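Local atomic coordinates of putative periplasmic protein (Wolinella succinogenes, PDB entry 3KN3), a protein that probably binds a small solute in the periplasm, as substrate-binding proteins of ABC transporters do, perhaps for tungstate uptake. Residues P26-D31 with A221-D226. Residues are numbered along the deposited sequence; the frame is centred on the assembly and turned at random.
Sequences PAYKKD and AKQFID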
# COMPACT_ATOMS: atom_id res chain seq x y z
N PRO A 26 18.20 -8.09 -3.76
CA PRO A 26 19.04 -9.26 -4.06
C PRO A 26 18.69 -9.86 -5.43
O PRO A 26 19.58 -10.27 -6.17
CB PRO A 26 18.68 -10.25 -2.95
CG PRO A 26 18.07 -9.42 -1.88
CD PRO A 26 17.35 -8.32 -2.59
N ALA A 27 17.41 -9.89 -5.76
CA ALA A 27 17.00 -10.43 -7.06
C ALA A 27 17.54 -9.57 -8.21
O ALA A 27 17.92 -10.10 -9.25
CB ALA A 27 15.50 -10.55 -7.14
N TYR A 28 17.57 -8.26 -8.02
CA TYR A 28 18.05 -7.36 -9.07
C TYR A 28 19.56 -7.48 -9.24
O TYR A 28 20.08 -7.51 -10.36
CB TYR A 28 17.65 -5.91 -8.76
CG TYR A 28 17.92 -4.93 -9.89
CD1 TYR A 28 17.38 -5.15 -11.16
CD2 TYR A 28 18.70 -3.80 -9.69
CE1 TYR A 28 17.63 -4.27 -12.19
CE2 TYR A 28 18.94 -2.91 -10.73
CZ TYR A 28 18.40 -3.16 -11.99
OH TYR A 28 18.63 -2.30 -13.03
N LYS A 29 20.27 -7.57 -8.11
CA LYS A 29 21.71 -7.74 -8.11
C LYS A 29 22.08 -9.01 -8.87
O LYS A 29 23.05 -9.03 -9.61
CB LYS A 29 22.22 -7.83 -6.68
CG LYS A 29 23.73 -7.90 -6.58
CD LYS A 29 24.37 -6.74 -7.31
CE LYS A 29 25.87 -6.91 -7.39
NZ LYS A 29 26.47 -6.90 -6.04
N LYS A 30 21.30 -10.06 -8.66
CA LYS A 30 21.50 -11.34 -9.33
C LYS A 30 21.28 -11.28 -10.84
O LYS A 30 22.03 -11.88 -11.61
CB LYS A 30 20.60 -12.40 -8.70
CG LYS A 30 20.32 -13.62 -9.57
CD LYS A 30 20.43 -14.90 -8.76
CE LYS A 30 21.89 -15.36 -8.67
NZ LYS A 30 22.22 -16.07 -7.40
N ASP A 31 20.25 -10.56 -11.28
CA ASP A 31 19.93 -10.53 -12.70
C ASP A 31 20.79 -9.57 -13.49
O ASP A 31 20.89 -9.68 -14.71
CB ASP A 31 18.47 -10.17 -12.93
CG ASP A 31 17.53 -11.30 -12.56
OD1 ASP A 31 16.31 -11.11 -12.69
OD2 ASP A 31 18.02 -12.37 -12.15
N ALA A 221 17.98 3.98 -14.07
CA ALA A 221 16.58 4.04 -13.66
C ALA A 221 15.66 3.26 -14.61
O ALA A 221 14.84 2.43 -14.18
CB ALA A 221 16.12 5.50 -13.54
N LYS A 222 15.80 3.51 -15.90
CA LYS A 222 14.98 2.83 -16.89
C LYS A 222 15.23 1.31 -16.88
O LYS A 222 14.30 0.50 -17.05
CB LYS A 222 15.20 3.44 -18.28
CG LYS A 222 14.59 2.67 -19.41
CD LYS A 222 13.13 3.03 -19.65
CE LYS A 222 12.58 2.22 -20.84
NZ LYS A 222 13.61 2.00 -21.93
N GLN A 223 16.48 0.91 -16.67
CA GLN A 223 16.79 -0.51 -16.61
C GLN A 223 16.06 -1.19 -15.46
O GLN A 223 15.45 -2.25 -15.62
CB GLN A 223 18.29 -0.71 -16.47
CG GLN A 223 18.72 -2.16 -16.44
CD GLN A 223 20.20 -2.32 -16.13
OE1 GLN A 223 21.05 -1.83 -16.88
NE2 GLN A 223 20.52 -2.99 -15.02
N PHE A 224 16.11 -0.58 -14.29
CA PHE A 224 15.43 -1.13 -13.13
C PHE A 224 13.92 -1.22 -13.35
O PHE A 224 13.29 -2.20 -13.01
CB PHE A 224 15.71 -0.28 -11.91
CG PHE A 224 15.02 -0.74 -10.69
CD1 PHE A 224 15.32 -1.97 -10.14
CD2 PHE A 224 14.07 0.05 -10.08
CE1 PHE A 224 14.68 -2.40 -9.00
CE2 PHE A 224 13.43 -0.37 -8.94
CZ PHE A 224 13.73 -1.60 -8.40
N ILE A 225 13.36 -0.17 -13.93
CA ILE A 225 11.93 -0.14 -14.20
C ILE A 225 11.54 -1.21 -15.21
O ILE A 225 10.53 -1.89 -15.05
CB ILE A 225 11.48 1.27 -14.67
CG1 ILE A 225 11.42 2.24 -13.49
CG2 ILE A 225 10.15 1.21 -15.39
CD1 ILE A 225 11.19 3.67 -13.91
N ASP A 226 12.35 -1.38 -16.25
CA ASP A 226 12.05 -2.40 -17.25
C ASP A 226 12.11 -3.79 -16.61
O ASP A 226 11.30 -4.67 -16.90
CB ASP A 226 13.02 -2.31 -18.44
CG ASP A 226 12.81 -1.05 -19.28
OD1 ASP A 226 11.78 -0.37 -19.12
OD2 ASP A 226 13.70 -0.75 -20.12
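Gln223 meets Tyr28 at the hydroxyl end of the tyrosine: NE2 donates a weak hydrogen bond to Tyr28 OH, 2.8 Å away. The bond is bent, to 126° at the hydrogen. The glutamine gets there by running out extended, with CG anti to the backbone N, which carries the amide along to the phenol; amide and ring planes stand 54° apart. One residue on, Phe224 comes in against the ring itself. Its CD1 sits over the centre of one Tyr28 face, 3.6 Å above the plane. The two rings make a T-shaped pair with centroids 5.0 Å apart, the edge of Phe224 turned to the face of Tyr28. Their planes lie at 77°. Tyr28 reaches across between the helices, whose closest CA atoms, those of Tyr28 and Phe224, are still 7.9 Å apart. In this periplasmic binding protein fold of two lobes, the contact joins helix 20-32, in the crossover between the parallel strands 6-12 and 35-41, to helix 218-229, which follows strand 202-208 of the same sheet. Cut back to an alanine, Tyr28 would lose the face that receives the Phe224 edge, and Gln223 NE2 is likely to be left without this acceptor. Phe224 also packs on Ile205 of strand 202-208, and Trp227, further along the same helix, meets the Tyr28 ring as well.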